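Local coordinates for protein diaminopimelate decarboxylase (Aquifex aeolicus, PDB 2P3E) that probably catalyses the pyridoxal-phosphate-dependent decarboxylation of meso-2,6-diaminopimelate to L-lysine, the last step of the diaminopimelate route of lysine biosynthesis, at residues 64-69 with 374-379; 245-250 with 280-285; 249-254 with 323-328. All blocks are in the same frame, centred on the assembly; numbering follows the deposited sequence.

Contact 1: 64-69 with 374-379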
ATOM      1  N   VAL B  64      -9.417 -13.769   6.578  1.00 10.98           N
ATOM      2  CA  VAL B  64      -7.988 -13.556   6.751  1.00 11.01           C
ATOM      3  C   VAL B  64      -7.474 -12.255   6.101  1.00 10.60           C
ATOM      4  O   VAL B  64      -6.498 -11.667   6.566  1.00 10.99           O
ATOM      5  CB  VAL B  64      -7.205 -14.812   6.270  1.00 10.99           C
ATOM      6  CG1 VAL B  64      -5.696 -14.607   6.406  1.00 11.57           C
ATOM      7  CG2 VAL B  64      -7.661 -16.048   7.114  1.00 12.08           C
ATOM      8  N   LYS B  65      -8.152 -11.779   5.065  1.00 10.65           N
ATOM      9  CA  LYS B  65      -7.788 -10.508   4.429  1.00 10.25           C
ATOM     10  C   LYS B  65      -7.687  -9.316   5.405  1.00  9.96           C
ATOM     11  O   LYS B  65      -6.919  -8.377   5.160  1.00  9.61           O
ATOM     12  CB  LYS B  65      -8.785 -10.162   3.301  1.00 11.21           C
ATOM     13  CG  LYS B  65     -10.258 -10.050   3.774  1.00  9.89           C
ATOM     14  CD  LYS B  65     -11.147  -9.695   2.591  1.00 12.89           C
ATOM     15  CE  LYS B  65     -12.587  -9.682   3.055  1.00 17.68           C
ATOM     16  NZ  LYS B  65     -13.457  -9.230   1.940  1.00 22.61           N
ATOM     17  N   ALA B  66      -8.463  -9.340   6.494  1.00  9.45           N
ATOM     18  CA  ALA B  66      -8.483  -8.224   7.451  1.00  9.73           C
ATOM     19  C   ALA B  66      -7.153  -8.056   8.187  1.00  9.47           C
ATOM     20  O   ALA B  66      -6.771  -6.941   8.522  1.00  9.76           O
ATOM     21  CB  ALA B  66      -9.611  -8.394   8.456  1.00  9.55           C
ATOM     22  N   ASN B  67      -6.476  -9.170   8.456  1.00  9.72           N
ATOM     23  CA  ASN B  67      -5.258  -9.202   9.274  1.00  9.79           C
ATOM     24  C   ASN B  67      -4.625 -10.588   9.207  1.00  9.91           C
ATOM     25  O   ASN B  67      -5.255 -11.565   9.622  1.00  9.65           O
ATOM     26  CB  ASN B  67      -5.575  -8.877  10.747  1.00 10.13           C
ATOM     27  CG  ASN B  67      -4.324  -8.520  11.542  1.00 10.54           C
ATOM     28  OD1 ASN B  67      -3.319  -9.245  11.506  1.00 12.30           O
ATOM     29  ND2 ASN B  67      -4.369  -7.397  12.245  1.00  9.20           N
ATOM     30  N   PHE B  68      -3.398 -10.663   8.686  1.00  9.78           N
ATOM     31  CA  PHE B  68      -2.730 -11.925   8.450  1.00 10.19           C
ATOM     32  C   PHE B  68      -1.717 -12.332   9.514  1.00 10.60           C
ATOM     33  O   PHE B  68      -0.980 -13.290   9.311  1.00 10.63           O
ATOM     34  CB  PHE B  68      -2.089 -12.003   7.023  1.00 10.49           C
ATOM     35  CG  PHE B  68      -1.135 -10.896   6.696  1.00 11.61           C
ATOM     36  CD1 PHE B  68       0.093 -10.785   7.347  1.00 13.16           C
ATOM     37  CD2 PHE B  68      -1.462  -9.950   5.709  1.00 12.39           C
ATOM     38  CE1 PHE B  68       0.983  -9.753   7.042  1.00 14.69           C
ATOM     39  CE2 PHE B  68      -0.578  -8.924   5.387  1.00 12.52           C
ATOM     40  CZ  PHE B  68       0.644  -8.812   6.061  1.00 12.59           C
ATOM     41  N   ASN B  69      -1.662 -11.632  10.650  1.00 10.12           N
ATOM     42  CA  ASN B  69      -0.646 -12.005  11.646  1.00 11.11           C
ATOM     43  C   ASN B  69      -0.901 -13.439  12.090  1.00 11.26           C
ATOM     44  O   ASN B  69      -2.003 -13.746  12.548  1.00 10.89           O
ATOM     45  CB  ASN B  69      -0.647 -11.044  12.850  1.00 10.67           C
ATOM     46  CG  ASN B  69       0.441 -11.396  13.874  1.00 11.13           C
ATOM     47  OD1 ASN B  69       0.385 -12.444  14.515  1.00 10.37           O
ATOM     48  ND2 ASN B  69       1.441 -10.539  13.992  1.00  9.98           N
ATOM     49  N   ALA B 374      -7.857   0.160  14.237  1.00 12.52           N
ATOM     50  CA  ALA B 374      -6.790  -0.074  13.269  1.00 12.07           C
ATOM     51  C   ALA B 374      -6.396  -1.544  13.102  1.00 11.50           C
ATOM     52  O   ALA B 374      -5.393  -1.843  12.444  1.00 11.09           O
ATOM     53  CB  ALA B 374      -5.579   0.790  13.605  1.00 11.75           C
ATOM     54  N   GLY B 375      -7.210  -2.447  13.649  1.00 10.35           N
ATOM     55  CA  GLY B 375      -6.885  -3.882  13.695  1.00 10.20           C
ATOM     56  C   GLY B 375      -7.206  -4.651  12.420  1.00 10.84           C
ATOM     57  O   GLY B 375      -6.706  -5.767  12.201  1.00 10.64           O
ATOM     58  N   ALA B 376      -8.032  -4.038  11.572  1.00 10.93           N
ATOM     59  CA  ALA B 376      -8.494  -4.644  10.321  1.00 11.13           C
ATOM     60  C   ALA B 376      -8.156  -3.730   9.161  1.00 11.03           C
ATOM     61  O   ALA B 376      -8.411  -2.513   9.229  1.00 11.45           O
ATOM     62  CB  ALA B 376     -10.003  -4.918  10.371  1.00 11.12           C
ATOM     63  N   TYR B 377      -7.570  -4.299   8.101  1.00 10.81           N
ATOM     64  CA  TYR B 377      -7.125  -3.499   6.931  1.00 10.81           C
ATOM     65  C   TYR B 377      -6.170  -2.362   7.355  1.00 10.43           C
ATOM     66  O   TYR B 377      -6.199  -1.262   6.804  1.00 10.16           O
ATOM     67  CB  TYR B 377      -8.360  -2.977   6.158  1.00 11.18           C
ATOM     68  CG  TYR B 377      -9.361  -4.093   5.932  1.00 11.57           C
ATOM     69  CD1 TYR B 377      -9.102  -5.100   4.994  1.00 11.02           C
ATOM     70  CD2 TYR B 377     -10.527  -4.176   6.686  1.00 11.39           C
ATOM     71  CE1 TYR B 377     -10.002  -6.152   4.785  1.00 11.20           C
ATOM     72  CE2 TYR B 377     -11.437  -5.240   6.495  1.00 12.25           C
ATOM     73  CZ  TYR B 377     -11.161  -6.214   5.546  1.00 10.89           C
ATOM     74  OH  TYR B 377     -12.054  -7.242   5.355  1.00 12.51           O
ATOM     75  N   GLY B 378      -5.351  -2.645   8.368  1.00  9.93           N
ATOM     76  CA  GLY B 378      -4.359  -1.688   8.877  1.00  8.96           C
ATOM     77  C   GLY B 378      -2.975  -2.183   8.487  1.00  8.62           C
ATOM     78  O   GLY B 378      -2.473  -1.895   7.398  1.00  7.68           O
ATOM     79  N   PHE B 379      -2.370  -2.997   9.346  1.00  8.94           N
ATOM     80  CA  PHE B 379      -1.110  -3.609   8.968  1.00  9.47           C
ATOM     81  C   PHE B 379      -1.213  -4.368   7.639  1.00  9.47           C
ATOM     82  O   PHE B 379      -0.249  -4.415   6.877  1.00 10.18           O
ATOM     83  CB  PHE B 379      -0.565  -4.566  10.052  1.00  9.26           C
ATOM     84  CG  PHE B 379       0.877  -4.938   9.822  1.00  9.54           C
ATOM     85  CD1 PHE B 379       1.899  -4.189  10.402  1.00 11.51           C
ATOM     86  CD2 PHE B 379       1.213  -6.003   8.984  1.00  8.85           C
ATOM     87  CE1 PHE B 379       3.253  -4.516  10.177  1.00 10.50           C
ATOM     88  CE2 PHE B 379       2.565  -6.324   8.730  1.00  9.55           C
ATOM     89  CZ  PHE B 379       3.581  -5.576   9.328  1.00  8.96           C
TER
HETATM   90  O   HOH W   1      -4.608  -5.311   9.398  1.00  7.58           O
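Ala66 lies against one face of the Tyr377 ring: its CA sits over the face, nearer the rim than the middle, 3.9 Å from the ring centroid in a CH-pi contact, while Ala66 CB touches both CZ of that ring and CB of Ala376. The backbones lock the same two residues together, since Tyr377 N donates to Ala66 O over 2.8 Å, in the carbonyl plane and on a lone pair. Water 1 gives Ala66 O a second donor and accepts from Gly378 N. Lys65 runs out extended and crosses the hydroxyl end of Tyr377, with its CE 3.4 Å from Tyr377 OH. Asn67 has CG anti to its backbone N (chi1 -164°), and its ND2 reaches Gly375 O at 2.8 Å in an almost straight bond (178°) lying in the amide plane. Its other branch, OD1, accepts from Asn69 N in an Asx turn, so both ends of the amide are gripped and its rotation is fixed; Tyr39 is a further partner of ND2. Phe68 and Phe379 cross at about a right angle, Phe68 CZ meeting the edge of the Phe379 ring at CD2, 4.1 Å away. Tyr385 and Asn386 of the second subunit pack on Tyr377 and Lys65. Lys65 is probably the pyridoxal-phosphate lysine, without cofactor here, and Tyr377 probably binds cofactor and substrate, where TIM-like barrel and beta domain meet at the dimer interface, as in fold-type III decarboxylases.

Contact 2: 245-250 with 280-285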
ATOM      1  N   LEU B 245     -20.482  -7.184   8.402  1.00 17.37           N
ATOM      2  CA  LEU B 245     -20.988  -6.420   9.555  1.00 16.63           C
ATOM      3  C   LEU B 245     -20.022  -5.292   9.886  1.00 16.00           C
ATOM      4  O   LEU B 245     -18.824  -5.528   9.985  1.00 16.19           O
ATOM      5  CB  LEU B 245     -21.179  -7.307  10.780  1.00 16.91           C
ATOM      6  CG  LEU B 245     -22.550  -7.909  11.120  1.00 19.67           C
ATOM      7  CD1 LEU B 245     -22.589  -8.165  12.628  1.00 19.46           C
ATOM      8  CD2 LEU B 245     -23.727  -7.025  10.749  1.00 20.59           C
ATOM      9  N   GLY B 246     -20.545  -4.074  10.025  1.00 15.20           N
ATOM     10  CA  GLY B 246     -19.706  -2.906  10.278  1.00 15.13           C
ATOM     11  C   GLY B 246     -19.325  -2.707  11.734  1.00 14.47           C
ATOM     12  O   GLY B 246     -19.898  -3.332  12.635  1.00 14.65           O
ATOM     13  N   ILE B 247     -18.353  -1.831  11.954  1.00 13.34           N
ATOM     14  CA  ILE B 247     -17.871  -1.547  13.294  1.00 13.39           C
ATOM     15  C   ILE B 247     -17.932  -0.056  13.544  1.00 13.09           C
ATOM     16  O   ILE B 247     -18.094   0.740  12.625  1.00 13.51           O
ATOM     17  CB  ILE B 247     -16.411  -2.030  13.547  1.00 12.49           C
ATOM     18  CG1 ILE B 247     -15.425  -1.281  12.635  1.00 12.29           C
ATOM     19  CG2 ILE B 247     -16.300  -3.543  13.402  1.00 14.37           C
ATOM     20  CD1 ILE B 247     -13.934  -1.482  13.023  1.00 12.02           C
ATOM     21  N   LYS B 248     -17.763   0.314  14.802  1.00 14.07           N
ATOM     22  CA  LYS B 248     -17.749   1.714  15.184  1.00 13.94           C
ATOM     23  C   LYS B 248     -16.434   2.342  14.756  1.00 13.65           C
ATOM     24  O   LYS B 248     -15.368   1.959  15.222  1.00 14.12           O
ATOM     25  CB  LYS B 248     -17.974   1.852  16.695  1.00 14.14           C
ATOM     26  CG  LYS B 248     -18.104   3.323  17.191  1.00 14.76           C
ATOM     27  CD  LYS B 248     -17.916   3.407  18.708  1.00 15.53           C
ATOM     28  CE  LYS B 248     -18.261   4.805  19.231  1.00 18.21           C
ATOM     29  NZ  LYS B 248     -19.734   5.047  19.152  1.00 20.01           N
ATOM     30  N   TYR B 249     -16.512   3.303  13.839  1.00 14.08           N
ATOM     31  CA  TYR B 249     -15.355   4.138  13.512  1.00 14.24           C
ATOM     32  C   TYR B 249     -15.515   5.559  14.066  1.00 15.27           C
ATOM     33  O   TYR B 249     -14.604   6.096  14.688  1.00 15.23           O
ATOM     34  CB  TYR B 249     -15.147   4.215  11.996  1.00 13.36           C
ATOM     35  CG  TYR B 249     -14.471   2.999  11.386  1.00 12.61           C
ATOM     36  CD1 TYR B 249     -13.103   2.753  11.588  1.00 10.50           C
ATOM     37  CD2 TYR B 249     -15.191   2.125  10.576  1.00 11.75           C
ATOM     38  CE1 TYR B 249     -12.463   1.628  11.003  1.00 11.65           C
ATOM     39  CE2 TYR B 249     -14.571   1.001   9.979  1.00 13.32           C
ATOM     40  CZ  TYR B 249     -13.211   0.758  10.216  1.00 11.41           C
ATOM     41  OH  TYR B 249     -12.594  -0.340   9.658  1.00 13.73           O
ATOM     42  N   LYS B 250     -16.676   6.160  13.804  1.00 16.22           N
ATOM     43  CA  LYS B 250     -16.973   7.520  14.242  1.00 17.42           C
ATOM     44  C   LYS B 250     -17.650   7.513  15.619  1.00 17.80           C
ATOM     45  O   LYS B 250     -18.350   6.546  15.966  1.00 17.60           O
ATOM     46  CB  LYS B 250     -17.845   8.227  13.196  1.00 17.28           C
ATOM     47  CG  LYS B 250     -17.136   8.470  11.900  1.00 19.30           C
ATOM     48  CD  LYS B 250     -18.121   8.773  10.801  1.00 21.78           C
ATOM     49  CE  LYS B 250     -17.421   9.288   9.589  1.00 24.32           C
ATOM     50  NZ  LYS B 250     -18.404   9.669   8.546  1.00 27.46           N
ATOM     51  N   PRO B 280     -16.792 -13.254   9.061  1.00 13.98           N
ATOM     52  CA  PRO B 280     -16.463 -11.923   9.576  1.00 13.72           C
ATOM     53  C   PRO B 280     -14.949 -11.651   9.548  1.00 13.38           C
ATOM     54  O   PRO B 280     -14.160 -12.547   9.877  1.00 13.13           O
ATOM     55  CB  PRO B 280     -16.951 -11.984  11.027  1.00 12.95           C
ATOM     56  CG  PRO B 280     -16.836 -13.420  11.394  1.00 13.11           C
ATOM     57  CD  PRO B 280     -17.174 -14.183  10.146  1.00 13.92           C
ATOM     58  N   GLY B 281     -14.564 -10.432   9.163  1.00 12.73           N
ATOM     59  CA  GLY B 281     -13.160  -9.994   9.275  1.00 13.06           C
ATOM     60  C   GLY B 281     -13.057  -8.773  10.170  1.00 13.43           C
ATOM     61  O   GLY B 281     -12.625  -8.859  11.330  1.00 13.25           O
ATOM     62  N   ARG B 282     -13.478  -7.633   9.622  1.00 13.48           N
ATOM     63  CA  ARG B 282     -13.458  -6.338  10.313  1.00 13.49           C
ATOM     64  C   ARG B 282     -14.157  -6.362  11.690  1.00 13.91           C
ATOM     65  O   ARG B 282     -13.665  -5.741  12.640  1.00 13.14           O
ATOM     66  CB  ARG B 282     -14.148  -5.280   9.447  1.00 13.35           C
ATOM     67  CG  ARG B 282     -13.850  -3.828   9.832  1.00 13.18           C
ATOM     68  CD  ARG B 282     -14.806  -2.861   9.110  1.00 13.95           C
ATOM     69  NE  ARG B 282     -14.849  -3.086   7.655  1.00 13.88           N
ATOM     70  CZ  ARG B 282     -14.077  -2.468   6.759  1.00 15.07           C
ATOM     71  NH1 ARG B 282     -13.156  -1.574   7.135  1.00 15.09           N
ATOM     72  NH2 ARG B 282     -14.215  -2.761   5.474  1.00 15.75           N
ATOM     73  N   SER B 283     -15.316  -7.033  11.787  1.00 14.63           N
ATOM     74  CA  SER B 283     -16.070  -7.054  13.055  1.00 15.74           C
ATOM     75  C   SER B 283     -15.383  -7.840  14.177  1.00 16.71           C
ATOM     76  O   SER B 283     -15.775  -7.721  15.354  1.00 18.81           O
ATOM     77  CB  SER B 283     -17.528  -7.530  12.881  1.00 15.60           C
ATOM     78  OG  SER B 283     -17.593  -8.792  12.249  1.00 16.68           O
ATOM     79  N   ILE B 284     -14.387  -8.646  13.843  1.00 15.36           N
ATOM     80  CA  ILE B 284     -13.579  -9.301  14.885  1.00 15.84           C
ATOM     81  C   ILE B 284     -12.303  -8.508  15.154  1.00 15.51           C
ATOM     82  O   ILE B 284     -11.951  -8.261  16.312  1.00 16.41           O
ATOM     83  CB  ILE B 284     -13.243 -10.778  14.511  1.00 15.60           C
ATOM     84  CG1 ILE B 284     -14.517 -11.645  14.555  1.00 15.41           C
ATOM     85  CG2 ILE B 284     -12.121 -11.347  15.414  1.00 16.16           C
ATOM     86  CD1 ILE B 284     -14.282 -13.086  14.047  1.00 15.24           C
ATOM     87  N   MET B 285     -11.632  -8.070  14.092  1.00 14.88           N
ATOM     88  CA  MET B 285     -10.299  -7.481  14.229  1.00 15.09           C
ATOM     89  C   MET B 285     -10.237  -5.956  14.364  1.00 14.97           C
ATOM     90  O   MET B 285      -9.301  -5.425  14.968  1.00 15.16           O
ATOM     91  CB  MET B 285      -9.426  -7.898  13.034  1.00 14.96           C
ATOM     92  CG  MET B 285      -8.902  -9.330  13.108  1.00 16.34           C
ATOM     93  SD  MET B 285      -8.059  -9.745  14.684  1.00 18.14           S
ATOM     94  CE  MET B 285      -6.853  -8.452  14.790  1.00 21.82           C
TER
HETATM   95  O   HOH W   2     -17.320  -4.701   7.645  1.00 14.21           O
HETATM   96  O   HOH W   3     -17.111  -7.831   9.588  1.00 17.15           O
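Arg282 and Tyr249 meet through their polar ends: Arg282 NH1 donates to Tyr249 OH at 2.9 Å, with the hydroxyl oxygen close to the guanidinium plane and the two flat groups turned 71° apart. The arginine chain leaves the helix with CG anti to the backbone N and bends at chi3 (-52°), which turns NE aside from the line of the preceding methylenes. Its CD still lies 3.4 Å from Tyr249 OH, and NE donates to water 2, also at the guanidinium edge. Ile247 crosses Arg282 at about a right angle. Its CG1 stands between the backbone N and the carbonyl carbon (chi1 64°) and meets Arg282 CD at 3.9 Å, while CG2 reaches over Arg282 O and Ser283 CA, 3.5 Å from each. The same CG1 covers part of one face of the Tyr249 ring. Leu245 O accepts from waters 2 and 3; water 3 ties it to Ser283 N at the helix start, water 2 to the arginine side chain. Ser283 OG is held by Tyr51. Pro280 to Arg282 probably bind pyridoxal phosphate, and Arg282 the substrate too. Residues 280-285 follow barrel strand 275-278 and enter helix 282-285, against helices 41-54 and 70-78, whereas 245-250 belongs to the loop from strand 238-240 to helix 258-269.

Contact 3: 249-254 with 323-328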
ATOM      1  N   TYR B 249     -16.512   3.303  13.839  1.00 14.08           N
ATOM      2  CA  TYR B 249     -15.355   4.138  13.512  1.00 14.24           C
ATOM      3  C   TYR B 249     -15.515   5.559  14.066  1.00 15.27           C
ATOM      4  O   TYR B 249     -14.604   6.096  14.688  1.00 15.23           O
ATOM      5  CB  TYR B 249     -15.147   4.215  11.996  1.00 13.36           C
ATOM      6  CG  TYR B 249     -14.471   2.999  11.386  1.00 12.61           C
ATOM      7  CD1 TYR B 249     -13.103   2.753  11.588  1.00 10.50           C
ATOM      8  CD2 TYR B 249     -15.191   2.125  10.576  1.00 11.75           C
ATOM      9  CE1 TYR B 249     -12.463   1.628  11.003  1.00 11.65           C
ATOM     10  CE2 TYR B 249     -14.571   1.001   9.979  1.00 13.32           C
ATOM     11  CZ  TYR B 249     -13.211   0.758  10.216  1.00 11.41           C
ATOM     12  OH  TYR B 249     -12.594  -0.340   9.658  1.00 13.73           O
ATOM     13  N   LYS B 250     -16.676   6.160  13.804  1.00 16.22           N
ATOM     14  CA  LYS B 250     -16.973   7.520  14.242  1.00 17.42           C
ATOM     15  C   LYS B 250     -17.650   7.513  15.619  1.00 17.80           C
ATOM     16  O   LYS B 250     -18.350   6.546  15.966  1.00 17.60           O
ATOM     17  CB  LYS B 250     -17.845   8.227  13.196  1.00 17.28           C
ATOM     18  CG  LYS B 250     -17.136   8.470  11.900  1.00 19.30           C
ATOM     19  CD  LYS B 250     -18.121   8.773  10.801  1.00 21.78           C
ATOM     20  CE  LYS B 250     -17.421   9.288   9.589  1.00 24.32           C
ATOM     21  NZ  LYS B 250     -18.404   9.669   8.546  1.00 27.46           N
ATOM     22  N   PRO B 251     -17.431   8.576  16.422  1.00 18.72           N
ATOM     23  CA  PRO B 251     -18.017   8.622  17.772  1.00 19.50           C
ATOM     24  C   PRO B 251     -19.528   8.380  17.760  1.00 20.20           C
ATOM     25  O   PRO B 251     -20.046   7.749  18.685  1.00 20.85           O
ATOM     26  CB  PRO B 251     -17.711  10.051  18.239  1.00 19.75           C
ATOM     27  CG  PRO B 251     -16.461  10.407  17.496  1.00 19.97           C
ATOM     28  CD  PRO B 251     -16.646   9.793  16.130  1.00 18.96           C
ATOM     29  N   GLU B 252     -20.198   8.844  16.706  1.00 20.94           N
ATOM     30  CA  GLU B 252     -21.654   8.724  16.544  1.00 22.42           C
ATOM     31  C   GLU B 252     -22.132   7.397  15.932  1.00 22.38           C
ATOM     32  O   GLU B 252     -23.337   7.142  15.915  1.00 22.42           O
ATOM     33  CB  GLU B 252     -22.212   9.896  15.719  1.00 22.75           C
ATOM     34  CG  GLU B 252     -21.816   9.892  14.220  1.00 25.64           C
ATOM     35  CD  GLU B 252     -20.487  10.629  13.929  1.00 26.54           C
ATOM     36  OE1 GLU B 252     -19.662  10.814  14.847  1.00 25.11           O
ATOM     37  OE2 GLU B 252     -20.277  11.025  12.763  1.00 29.06           O
ATOM     38  N   ASP B 253     -21.201   6.563  15.441  1.00 21.74           N
ATOM     39  CA  ASP B 253     -21.534   5.258  14.868  1.00 21.38           C
ATOM     40  C   ASP B 253     -22.092   4.331  15.941  1.00 20.60           C
ATOM     41  O   ASP B 253     -21.552   4.251  17.036  1.00 20.98           O
ATOM     42  CB  ASP B 253     -20.294   4.557  14.240  1.00 21.05           C
ATOM     43  CG  ASP B 253     -19.880   5.132  12.885  1.00 21.28           C
ATOM     44  OD1 ASP B 253     -20.638   5.891  12.254  1.00 20.47           O
ATOM     45  OD2 ASP B 253     -18.773   4.780  12.427  1.00 20.30           O
ATOM     46  N   LYS B 254     -23.148   3.599  15.601  1.00 20.32           N
ATOM     47  CA  LYS B 254     -23.681   2.572  16.481  1.00 20.20           C
ATOM     48  C   LYS B 254     -23.535   1.262  15.738  1.00 20.22           C
ATOM     49  O   LYS B 254     -24.208   1.059  14.727  1.00 19.84           O
ATOM     50  CB  LYS B 254     -25.156   2.831  16.793  1.00 20.56           C
ATOM     51  CG  LYS B 254     -25.767   1.778  17.715  0.80 22.31           C
ATOM     52  N   ASN B 323     -10.368   8.567   2.605  1.00 21.39           N
ATOM     53  CA  ASN B 323     -10.751   9.654   3.536  1.00 21.68           C
ATOM     54  C   ASN B 323     -11.467   9.084   4.754  1.00 20.95           C
ATOM     55  O   ASN B 323     -12.391   9.694   5.303  1.00 21.50           O
ATOM     56  CB  ASN B 323     -11.572  10.769   2.838  1.00 22.58           C
ATOM     57  CG  ASN B 323     -11.792  12.012   3.735  1.00 24.27           C
ATOM     58  OD1 ASN B 323     -10.990  12.335   4.627  1.00 27.31           O
ATOM     59  ND2 ASN B 323     -12.890  12.712   3.489  1.00 26.99           N
ATOM     60  N   ALA B 324     -11.018   7.902   5.173  1.00 19.36           N
ATOM     61  CA  ALA B 324     -11.623   7.172   6.268  1.00 18.34           C
ATOM     62  C   ALA B 324     -11.383   7.881   7.582  1.00 17.44           C
ATOM     63  O   ALA B 324     -10.311   8.471   7.800  1.00 17.82           O
ATOM     64  CB  ALA B 324     -11.065   5.732   6.328  1.00 18.43           C
ATOM     65  N   TYR B 325     -12.392   7.825   8.449  1.00 16.47           N
ATOM     66  CA  TYR B 325     -12.298   8.338   9.799  1.00 15.31           C
ATOM     67  C   TYR B 325     -11.764   7.248  10.746  1.00 15.14           C
ATOM     68  O   TYR B 325     -12.359   6.159  10.888  1.00 15.60           O
ATOM     69  CB  TYR B 325     -13.684   8.834  10.290  1.00 15.65           C
ATOM     70  CG  TYR B 325     -13.644   9.468  11.669  1.00 15.45           C
ATOM     71  CD1 TYR B 325     -13.693  10.859  11.828  1.00 15.00           C
ATOM     72  CD2 TYR B 325     -13.508   8.682  12.816  1.00 14.85           C
ATOM     73  CE1 TYR B 325     -13.613  11.435  13.089  1.00 15.16           C
ATOM     74  CE2 TYR B 325     -13.450   9.257  14.083  1.00 14.36           C
ATOM     75  CZ  TYR B 325     -13.503  10.628  14.206  1.00 15.44           C
ATOM     76  OH  TYR B 325     -13.433  11.180  15.458  1.00 16.96           O
ATOM     77  N   HIS B 326     -10.646   7.558  11.392  1.00 13.74           N
ATOM     78  CA  HIS B 326     -10.171   6.838  12.568  1.00 13.59           C
ATOM     79  C   HIS B 326     -10.096   7.833  13.734  1.00 13.57           C
ATOM     80  O   HIS B 326      -9.528   8.913  13.592  1.00 13.37           O
ATOM     81  CB  HIS B 326      -8.778   6.238  12.321  1.00 13.04           C
ATOM     82  CG  HIS B 326      -8.793   5.053  11.404  1.00 13.27           C
ATOM     83  ND1 HIS B 326      -8.714   3.755  11.864  1.00 13.09           N
ATOM     84  CD2 HIS B 326      -8.891   4.971  10.053  1.00 13.78           C
ATOM     85  CE1 HIS B 326      -8.778   2.921  10.836  1.00 14.01           C
ATOM     86  NE2 HIS B 326      -8.879   3.632   9.728  1.00 14.10           N
ATOM     87  N   HIS B 327     -10.673   7.452  14.863  1.00 13.59           N
ATOM     88  CA  HIS B 327     -10.609   8.260  16.076  1.00 14.27           C
ATOM     89  C   HIS B 327      -9.170   8.286  16.594  1.00 14.55           C
ATOM     90  O   HIS B 327      -8.492   7.250  16.639  1.00 13.18           O
ATOM     91  CB  HIS B 327     -11.581   7.729  17.129  1.00 14.46           C
ATOM     92  CG  HIS B 327     -11.947   8.734  18.188  1.00 16.34           C
ATOM     93  ND1 HIS B 327     -12.533   9.943  17.896  1.00 18.41           N
ATOM     94  CD2 HIS B 327     -11.825   8.692  19.538  1.00 18.78           C
ATOM     95  CE1 HIS B 327     -12.740  10.618  19.018  1.00 19.09           C
ATOM     96  NE2 HIS B 327     -12.333   9.874  20.031  1.00 19.72           N
ATOM     97  N   ILE B 328      -8.693   9.489  16.927  1.00 14.48           N
ATOM     98  CA  ILE B 328      -7.319   9.676  17.414  1.00 14.88           C
ATOM     99  C   ILE B 328      -7.346  10.408  18.768  1.00 15.52           C
ATOM    100  O   ILE B 328      -7.938  11.487  18.876  1.00 15.35           O
ATOM    101  CB  ILE B 328      -6.422  10.444  16.401  1.00 14.76           C
ATOM    102  CG1 ILE B 328      -6.417   9.709  15.034  1.00 14.61           C
ATOM    103  CG2 ILE B 328      -5.003  10.605  16.953  1.00 15.12           C
ATOM    104  CD1 ILE B 328      -5.569  10.364  13.955  1.00 13.54           C
TER
HETATM  105  O   HOH W   4     -12.139   5.050  14.833  1.00 12.77           O
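Tyr249 and His326 lie closest in backbone, CA to CA 5.9 Å, where two irregular segments pass without a direct hydrogen bond; water 4 joins them, donating to Tyr249 O and accepting from His327 N. Residues 250-253 form a type I beta turn, closed by Asp253 N on Lys250 O. Asp253 OD2 also accepts from Tyr249 N on its anti lone pair and from Lys250 N above the carboxylate plane, fixing the turn from within. The Tyr325 ring, its CG anti to the backbone N (chi1 -176°), makes the largest contribution to the contact: Lys250 CG lies over one face, 4.0 Å from the ring centroid, Tyr249 O approaches the edge at CD2 (3.4 Å), and Pro251 CD touches CZ at 3.8 Å. Tyr325 OH shares a 2.9 Å hydrogen bond with His327 ND1. An alanine in place of Tyr325 would probably leave Lys250 CG and Pro251 without their aromatic support and His327 ND1 without this hydroxyl. Tyr249 turns its ring edge to the face of His326, planes at 72°. Leu3 and Tyr7 of helix 3-7 pack on Pro251. The contact ties the barrel-domain loop between strand 238-240 and helix 258-269 to the segment running from helix 318-322 into strand 328-330 of the mixed beta sheet.

The three contacts step outward from the middle of the chain, their centres about 5, 8 and 17 Å from it. Contacts 1 and 2, with centres 11 Å apart, meet directly: Ala376 CB packs on Arg282 CA at 3.7 Å, and Tyr377 CD2 lies 3.7 Å from Arg282 NH1, which puts residues assigned by similarity to cofactor and substrate binding side by side. Contacts 2 and 3, whose centres are also about 11 Å apart, share Tyr249 and Lys250; Tyr249 thus connects Arg282 with His326, and both Tyr249 and His326 have side chains about 3 Å from that of Arg318, another probable substrate residue. Contacts 1 and 3 do not touch.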